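Local coordinates for protein apical membrane antigen AMA1 (Toxoplasma gondii ME49, PDB 4YIV) that plays an essential part in host cell invasion, as a microneme protein of the moving junction formed between parasite and host plasma membranes, at residues I37-G42 against V276-P281; K64-Q69 against Y196-R201. All coordinates share one frame; numbering follows the deposited sequence.

Contact 1. Residues I37-G42 against V276-P281; sequences IYVDLG and VASDQP
Ile-37 and Tyr-38 both direct their backbone N-H groups at the same acceptor, Ala-277 O. Ile-37 N lies 2.9 Å from Ala-277 O and approaches from above the carbonyl plane, 54° out of it. Tyr-38 N, 3.1 Å from Ala-277 O, comes almost straight off the end of that carbonyl, giving the oxygen two donors. Asp-279 N gives a hydrogen bond of 2.9 Å to Val-39 O. The nearest-residue pairing climbs together in both segments, which therefore run in the same direction, although neither is a regular strand. They are two loops of the PAN-clan AMA1 ectodomain, one leading into strand 43-47, the other following helix 263-272. The second leads toward unmodelled residues, consistent with the engineered removal of the DII loop.

The dense, buried end centres on Asp-279. Its OD2 takes the N-H of Leu-41 at 2.9 Å on the anti side of the carboxylate, and accepts from Gly-36 N, while OD1 is bonded to Ser-293 OG. Asp-40 OD1 comes within 4.0 Å of Asp-279 OD2, the carboxylate planes turned 87° apart. Ser-35 OG lies within hydrogen-bonding reach of Asp-279 OD2 and Asp-40 OD1, but its one proton can serve only one at a time. Ala-56 N donates to Asp-40 OD1 and Gly-57 N to Asp-40 OD2, so the repulsion is probably offset in part.

Tyr-38 and Gln-280 form the more open side, both partly exposed. A chi1 of 180° sets Tyr-38 CG anti to the backbone N, and the end of the ring leads away from 276-281. Tyr-38 CB makes the close contact, 3.4 Å from Val-276 CG1, the two side chains crossing at about a right angle. At the ring edge, Tyr-38 CD2 is 3.9 Å from Ser-278 OG. Gln-280 OE1 lies 3.5 Å from Val-39 CG1.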
ATOM      1  N   ILE A  37      -4.051   0.263   6.019  1.00 20.13           N
ATOM      2  CA  ILE A  37      -3.041   0.533   4.990  1.00 19.92           C
ATOM      3  C   ILE A  37      -1.911   1.332   5.612  1.00 20.41           C
ATOM      4  O   ILE A  37      -0.740   0.982   5.485  1.00 19.81           O
ATOM      5  CB  ILE A  37      -3.666   1.288   3.834  1.00 17.78           C
ATOM      6  CG1 ILE A  37      -4.724   0.396   3.160  1.00 17.20           C
ATOM      7  CG2 ILE A  37      -2.576   1.700   2.812  1.00 21.16           C
ATOM      8  CD1 ILE A  37      -5.555   1.090   2.162  1.00 21.00           C
ATOM      9  N   TYR A  38      -2.275   2.437   6.278  1.00 20.85           N
ATOM     10  CA  TYR A  38      -1.270   3.263   6.907  1.00 18.90           C
ATOM     11  C   TYR A  38      -0.614   2.472   8.027  1.00 18.40           C
ATOM     12  O   TYR A  38       0.601   2.249   8.033  1.00 20.52           O
ATOM     13  CB  TYR A  38      -1.910   4.566   7.405  1.00 21.14           C
ATOM     14  CG  TYR A  38      -0.949   5.508   8.082  1.00 20.65           C
ATOM     15  CD1 TYR A  38      -0.077   6.291   7.350  1.00 21.98           C
ATOM     16  CD2 TYR A  38      -0.943   5.625   9.458  1.00 23.76           C
ATOM     17  CE1 TYR A  38       0.800   7.168   7.992  1.00 25.28           C
ATOM     18  CE2 TYR A  38      -0.100   6.489  10.104  1.00 22.54           C
ATOM     19  CZ  TYR A  38       0.771   7.266   9.370  1.00 26.34           C
ATOM     20  OH  TYR A  38       1.602   8.132  10.034  1.00 31.18           O
ATOM     21  N   VAL A  39      -1.434   2.014   8.967  1.00 18.45           N
ATOM     22  CA  VAL A  39      -1.036   0.964   9.885  1.00 17.20           C
ATOM     23  C   VAL A  39      -1.947  -0.249   9.692  1.00 19.61           C
ATOM     24  O   VAL A  39      -3.163  -0.119   9.800  1.00 18.83           O
ATOM     25  CB  VAL A  39      -1.127   1.426  11.349  1.00 21.81           C
ATOM     26  CG1 VAL A  39      -0.860   0.250  12.290  1.00 19.66           C
ATOM     27  CG2 VAL A  39      -0.140   2.586  11.553  1.00 21.27           C
ATOM     28  N   ASP A  40      -1.336  -1.397   9.401  1.00 19.35           N
ATOM     29  CA  ASP A  40      -2.042  -2.642   9.111  1.00 18.18           C
ATOM     30  C   ASP A  40      -1.853  -3.564  10.294  1.00 19.47           C
ATOM     31  O   ASP A  40      -0.756  -4.076  10.504  1.00 17.84           O
ATOM     32  CB  ASP A  40      -1.513  -3.313   7.833  1.00 19.71           C
ATOM     33  CG  ASP A  40      -2.154  -4.687   7.554  1.00 22.74           C
ATOM     34  OD1 ASP A  40      -2.996  -5.183   8.363  1.00 21.04           O
ATOM     35  OD2 ASP A  40      -1.757  -5.298   6.520  1.00 20.86           O
ATOM     36  N   LEU A  41      -2.924  -3.755  11.058  1.00 20.57           N
ATOM     37  CA  LEU A  41      -2.938  -4.695  12.209  1.00 19.92           C
ATOM     38  C   LEU A  41      -4.291  -5.407  12.271  1.00 23.65           C
ATOM     39  O   LEU A  41      -5.011  -5.321  13.268  1.00 23.51           O
ATOM     40  CB  LEU A  41      -2.647  -3.939  13.508  1.00 21.30           C
ATOM     41  CG  LEU A  41      -1.231  -3.358  13.568  1.00 20.15           C
ATOM     42  CD1 LEU A  41      -1.131  -2.452  14.806  1.00 25.27           C
ATOM     43  CD2 LEU A  41      -0.178  -4.436  13.634  1.00 22.43           C
ATOM     44  N   GLY A  42      -4.664  -6.049  11.166  1.00 22.90           N
ATOM     45  CA  GLY A  42      -6.024  -6.540  10.991  1.00 23.55           C
ATOM     46  C   GLY A  42      -6.319  -7.853  11.703  1.00 24.26           C
ATOM     47  O   GLY A  42      -7.482  -8.219  11.850  1.00 24.11           O
ATOM     48  N   VAL A 276      -7.039   7.958   6.144  1.00 21.44           N
ATOM     49  CA  VAL A 276      -6.636   6.691   5.499  1.00 20.32           C
ATOM     50  C   VAL A 276      -6.936   5.490   6.405  1.00 25.40           C
ATOM     51  O   VAL A 276      -6.809   5.581   7.623  1.00 20.68           O
ATOM     52  CB  VAL A 276      -5.115   6.689   5.134  1.00 20.84           C
ATOM     53  CG1 VAL A 276      -4.304   6.756   6.411  1.00 26.53           C
ATOM     54  CG2 VAL A 276      -4.685   5.436   4.346  1.00 23.65           C
ATOM     55  N   ALA A 277      -7.319   4.358   5.818  1.00 21.89           N
ATOM     56  CA  ALA A 277      -7.536   3.141   6.601  1.00 18.58           C
ATOM     57  C   ALA A 277      -6.351   2.844   7.475  1.00 23.41           C
ATOM     58  O   ALA A 277      -5.234   2.720   6.996  1.00 19.21           O
ATOM     59  CB  ALA A 277      -7.800   1.967   5.695  1.00 20.64           C
ATOM     60  N   SER A 278      -6.591   2.740   8.779  1.00 20.38           N
ATOM     61  CA  SER A 278      -5.525   2.498   9.719  1.00 20.72           C
ATOM     62  C   SER A 278      -6.064   1.804  10.953  1.00 23.52           C
ATOM     63  O   SER A 278      -7.180   2.057  11.417  1.00 23.48           O
ATOM     64  CB  SER A 278      -4.800   3.781  10.103  1.00 27.17           C
ATOM     65  OG  SER A 278      -3.824   3.492  11.092  1.00 29.86           O
ATOM     66  N   ASP A 279      -5.264   0.891  11.465  1.00 21.12           N
ATOM     67  CA  ASP A 279      -5.705  -0.007  12.538  1.00 22.91           C
ATOM     68  C   ASP A 279      -5.052   0.372  13.894  1.00 25.75           C
ATOM     69  O   ASP A 279      -5.051  -0.428  14.826  1.00 24.91           O
ATOM     70  CB  ASP A 279      -5.357  -1.464  12.184  1.00 21.66           C
ATOM     71  CG  ASP A 279      -6.078  -1.965  10.914  1.00 23.63           C
ATOM     72  OD1 ASP A 279      -7.029  -1.284  10.455  1.00 21.62           O
ATOM     73  OD2 ASP A 279      -5.688  -3.049  10.386  1.00 23.08           O
ATOM     74  N   GLN A 280      -4.459   1.562  13.972  1.00 26.41           N
ATOM     75  CA  GLN A 280      -3.631   1.929  15.134  1.00 30.65           C
ATOM     76  C   GLN A 280      -4.498   2.636  16.198  1.00 38.07           C
ATOM     77  O   GLN A 280      -5.380   3.410  15.850  1.00 41.61           O
ATOM     78  CB  GLN A 280      -2.486   2.832  14.709  1.00 37.59           C
ATOM     79  CG  GLN A 280      -1.612   3.316  15.868  1.00 48.07           C
ATOM     80  CD  GLN A 280      -0.363   2.467  16.156  1.00 36.87           C
ATOM     81  OE1 GLN A 280      -0.101   1.442  15.505  1.00 29.77           O
ATOM     82  NE2 GLN A 280       0.417   2.906  17.159  1.00 27.69           N
ATOM     83  N   PRO A 281      -4.234   2.377  17.502  1.00 54.19           N
ATOM     84  CA  PRO A 281      -5.079   2.938  18.579  1.00 56.15           C
ATOM     85  C   PRO A 281      -5.320   4.475  18.523  1.00 55.22           C
ATOM     86  O   PRO A 281      -6.489   4.829  18.477  1.00 54.18           O
ATOM     87  CB  PRO A 281      -4.332   2.527  19.864  1.00 61.30           C
ATOM     88  CG  PRO A 281      -3.584   1.270  19.498  1.00 56.14           C
ATOM     89  CD  PRO A 281      -3.258   1.384  18.016  1.00 55.11           C
TER

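Contact 2. Residues K64-Q69 against Y196-R201; sequences KHIELQ and YCFKPR
A two-stranded antiparallel sheet joins strand 65-68 to strand 198-201, with His-65 facing Arg-201 and Glu-67 facing Lys-199 as hydrogen-bonded pairs. Both pairs make two backbone bonds. Arg-201 N lies 2.8 Å from His-65 O. Lys-199 N lies 3.1 Å from Glu-67 O.

One face is apolar. Ile-66 CD1 lies 4.1 Å from Pro-200 CB, side by side, and Ile-66 CG2 meets Phe-198 CD1 at 3.8 Å. Leu-68 CD2 touches both Phe-198 CB (3.8 Å) and Tyr-196 CE1, the Leu-68 side chain crossing each of theirs at a slant. Phe-101 meets the Phe-198 ring edge-to-face, and Phe-271 of helix 263-272 touches Pro-200.

The other face is polar and partly exposed. His-65 holds CG between its backbone N and carbonyl carbon (chi1 52°), and Arg-201 O lies over one face of the ring; ND1 is bonded to Gly-63 O. Glu-67 OE1 approaches the Arg-201 guanidinium at its edge, 4.0 Å from NE, too far for a salt bridge; Arg-201 instead pairs with Glu-272. Cys-197, next to Phe-198 in the chain, is bridged to Cys-184. One apolar and one charged face are what alternating side chains give an antiparallel pair of strands, here a small two-stranded sheet of the AMA1 ectodomain.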
ATOM      1  N   LYS A  64       5.770   2.367   0.787  1.00 17.62           N
ATOM      2  CA  LYS A  64       5.653   2.501   2.251  1.00 15.25           C
ATOM      3  C   LYS A  64       6.916   2.044   2.931  1.00 19.95           C
ATOM      4  O   LYS A  64       7.431   0.975   2.668  1.00 20.04           O
ATOM      5  CB  LYS A  64       4.452   1.716   2.822  1.00 18.22           C
ATOM      6  CG  LYS A  64       4.480   1.556   4.353  1.00 15.49           C
ATOM      7  CD  LYS A  64       3.243   0.814   4.848  1.00 18.43           C
ATOM      8  CE  LYS A  64       3.316   0.499   6.366  1.00 18.24           C
ATOM      9  NZ  LYS A  64       2.000   0.022   6.882  1.00 20.68           N
ATOM     10  N   HIS A  65       7.399   2.875   3.854  1.00 19.03           N
ATOM     11  CA  HIS A  65       8.524   2.527   4.694  1.00 19.87           C
ATOM     12  C   HIS A  65       8.261   3.118   6.078  1.00 19.87           C
ATOM     13  O   HIS A  65       7.396   3.978   6.237  1.00 19.91           O
ATOM     14  CB  HIS A  65       9.862   3.048   4.119  1.00 22.08           C
ATOM     15  CG  HIS A  65       9.875   4.502   3.775  1.00 19.21           C
ATOM     16  ND1 HIS A  65       9.190   5.030   2.699  1.00 22.99           N
ATOM     17  CD2 HIS A  65      10.557   5.540   4.326  1.00 26.27           C
ATOM     18  CE1 HIS A  65       9.406   6.336   2.633  1.00 26.02           C
ATOM     19  NE2 HIS A  65      10.224   6.673   3.616  1.00 23.79           N
ATOM     20  N   ILE A  66       8.998   2.641   7.063  1.00 19.79           N
ATOM     21  CA  ILE A  66       8.841   3.109   8.437  1.00 19.57           C
ATOM     22  C   ILE A  66      10.021   4.042   8.753  1.00 23.08           C
ATOM     23  O   ILE A  66      11.159   3.626   8.717  1.00 23.83           O
ATOM     24  CB  ILE A  66       8.805   1.950   9.428  1.00 18.24           C
ATOM     25  CG1 ILE A  66       7.759   0.879   8.991  1.00 17.94           C
ATOM     26  CG2 ILE A  66       8.452   2.482  10.828  1.00 19.75           C
ATOM     27  CD1 ILE A  66       6.321   1.470   8.866  1.00 19.37           C
ATOM     28  N   GLU A  67       9.719   5.297   9.046  1.00 20.27           N
ATOM     29  CA  GLU A  67      10.731   6.280   9.357  1.00 24.45           C
ATOM     30  C   GLU A  67      11.021   6.269  10.851  1.00 25.04           C
ATOM     31  O   GLU A  67      10.084   6.397  11.643  1.00 22.70           O
ATOM     32  CB  GLU A  67      10.222   7.659   8.920  1.00 25.21           C
ATOM     33  CG  GLU A  67      11.111   8.858   9.277  1.00 30.59           C
ATOM     34  CD  GLU A  67      10.426  10.180   8.894  1.00 37.68           C
ATOM     35  OE1 GLU A  67      10.757  10.769   7.845  1.00 42.71           O
ATOM     36  OE2 GLU A  67       9.532  10.611   9.634  1.00 37.40           O
ATOM     37  N   LEU A  68      12.298   6.180  11.239  1.00 22.08           N
ATOM     38  CA  LEU A  68      12.649   6.058  12.656  1.00 24.65           C
ATOM     39  C   LEU A  68      13.093   7.398  13.234  1.00 27.27           C
ATOM     40  O   LEU A  68      13.450   8.307  12.495  1.00 26.50           O
ATOM     41  CB  LEU A  68      13.761   5.028  12.852  1.00 23.49           C
ATOM     42  CG  LEU A  68      13.614   3.683  12.148  1.00 22.54           C
ATOM     43  CD1 LEU A  68      14.658   2.733  12.691  1.00 23.24           C
ATOM     44  CD2 LEU A  68      12.231   3.109  12.323  1.00 22.20           C
ATOM     45  N   GLN A  69      13.081   7.515  14.557  1.00 26.55           N
ATOM     46  CA  GLN A  69      13.520   8.763  15.216  1.00 26.50           C
ATOM     47  C   GLN A  69      14.607   8.477  16.270  1.00 25.79           C
ATOM     48  O   GLN A  69      14.493   8.872  17.438  1.00 24.19           O
ATOM     49  CB  GLN A  69      12.317   9.476  15.847  1.00 26.47           C
ATOM     50  CG  GLN A  69      11.257  10.037  14.841  1.00 27.09           C
ATOM     51  CD  GLN A  69      11.781  11.163  13.958  1.00 38.86           C
ATOM     52  OE1 GLN A  69      12.682  11.923  14.338  1.00 44.15           O
ATOM     53  NE2 GLN A  69      11.211  11.275  12.765  1.00 41.77           N
ATOM     54  N   TYR A 196      12.521   4.104  20.464  1.00 24.05           N
ATOM     55  CA  TYR A 196      12.430   5.293  19.631  1.00 25.90           C
ATOM     56  C   TYR A 196      11.047   5.329  18.980  1.00 24.19           C
ATOM     57  O   TYR A 196      10.382   4.301  18.812  1.00 23.98           O
ATOM     58  CB  TYR A 196      13.536   5.297  18.568  1.00 23.79           C
ATOM     59  CG  TYR A 196      13.602   3.969  17.814  1.00 22.32           C
ATOM     60  CD1 TYR A 196      12.722   3.692  16.765  1.00 23.02           C
ATOM     61  CD2 TYR A 196      14.492   2.978  18.205  1.00 25.35           C
ATOM     62  CE1 TYR A 196      12.760   2.461  16.106  1.00 22.94           C
ATOM     63  CE2 TYR A 196      14.555   1.736  17.548  1.00 26.11           C
ATOM     64  CZ  TYR A 196      13.677   1.477  16.502  1.00 24.11           C
ATOM     65  OH  TYR A 196      13.744   0.230  15.883  1.00 25.24           O
ATOM     66  N   CYS A 197      10.629   6.531  18.618  1.00 22.24           N
ATOM     67  CA  CYS A 197       9.380   6.744  17.935  1.00 22.65           C
ATOM     68  C   CYS A 197       9.591   6.421  16.456  1.00 21.67           C
ATOM     69  O   CYS A 197      10.713   6.476  15.945  1.00 22.42           O
ATOM     70  CB  CYS A 197       8.901   8.186  18.112  1.00 25.37           C
ATOM     71  SG  CYS A 197       8.401   8.593  19.854  1.00 27.94           S
ATOM     72  N   PHE A 198       8.502   6.097  15.783  1.00 20.57           N
ATOM     73  CA  PHE A 198       8.567   5.782  14.358  1.00 19.81           C
ATOM     74  C   PHE A 198       7.172   5.881  13.794  1.00 21.58           C
ATOM     75  O   PHE A 198       6.204   5.804  14.526  1.00 20.62           O
ATOM     76  CB  PHE A 198       9.165   4.389  14.117  1.00 21.73           C
ATOM     77  CG  PHE A 198       8.533   3.292  14.941  1.00 20.56           C
ATOM     78  CD1 PHE A 198       7.444   2.582  14.467  1.00 19.83           C
ATOM     79  CD2 PHE A 198       9.075   2.934  16.183  1.00 20.86           C
ATOM     80  CE1 PHE A 198       6.861   1.573  15.234  1.00 21.17           C
ATOM     81  CE2 PHE A 198       8.516   1.907  16.943  1.00 23.73           C
ATOM     82  CZ  PHE A 198       7.402   1.226  16.469  1.00 23.26           C
ATOM     83  N   LYS A 199       7.074   6.063  12.485  1.00 20.44           N
ATOM     84  CA  LYS A 199       5.777   6.152  11.832  1.00 19.72           C
ATOM     85  C   LYS A 199       5.939   5.786  10.350  1.00 20.20           C
ATOM     86  O   LYS A 199       7.052   5.903   9.788  1.00 16.60           O
ATOM     87  CB  LYS A 199       5.190   7.560  11.949  1.00 22.85           C
ATOM     88  CG  LYS A 199       5.963   8.607  11.175  1.00 27.52           C
ATOM     89  CD  LYS A 199       5.355  10.004  11.338  1.00 34.54           C
ATOM     90  CE  LYS A 199       6.268  11.058  10.691  1.00 43.84           C
ATOM     91  NZ  LYS A 199       5.875  12.449  11.094  1.00 48.64           N
ATOM     92  N   PRO A 200       4.836   5.372   9.718  1.00 19.45           N
ATOM     93  CA  PRO A 200       4.869   5.051   8.286  1.00 16.66           C
ATOM     94  C   PRO A 200       5.006   6.300   7.456  1.00 22.87           C
ATOM     95  O   PRO A 200       4.483   7.344   7.844  1.00 19.99           O
ATOM     96  CB  PRO A 200       3.513   4.379   8.034  1.00 17.05           C
ATOM     97  CG  PRO A 200       2.962   4.035   9.438  1.00 19.11           C
ATOM     98  CD  PRO A 200       3.500   5.130  10.298  1.00 19.85           C
ATOM     99  N   ARG A 201       5.650   6.159   6.313  1.00 19.62           N
ATOM    100  CA  ARG A 201       5.813   7.267   5.420  1.00 22.20           C
ATOM    101  C   ARG A 201       5.942   6.838   3.967  1.00 22.13           C
ATOM    102  O   ARG A 201       6.405   5.752   3.658  1.00 19.20           O
ATOM    103  CB  ARG A 201       7.095   8.006   5.809  1.00 25.12           C
ATOM    104  CG  ARG A 201       7.129   9.484   5.470  1.00 42.36           C
ATOM    105  CD  ARG A 201       6.610  10.319   6.628  1.00 43.99           C
ATOM    106  NE  ARG A 201       7.046  11.706   6.534  1.00 50.34           N
ATOM    107  CZ  ARG A 201       6.298  12.700   6.069  1.00 55.14           C
ATOM    108  NH1 ARG A 201       6.792  13.926   6.021  1.00 63.64           N
ATOM    109  NH2 ARG A 201       5.060  12.476   5.656  1.00 33.59           N
TER

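How the contacts relate
From the N terminus the chain passes 37-42, then 64-69, and meets 196-201 before 276-281. Contact 2 thus closes an inner loop of 126 residues, lying wholly within the 233-residue loop that contact 1 closes; the two nest and do not cross. Their centres are 14 Å apart, yet they touch directly. Lys-64 NZ probably hydrogen-bonds to Tyr-38 O at 2.9 Å and to Ile-37 O at 3.2 Å, and Pro-200 CG packs 4.0 Å from Val-39 CG2. Gln-176 OE1 bonds both Lys-64 NZ and Asp-40 N. The two-stranded sheet is thereby joined to the loops flanking helix 263-272 and strand 43-47.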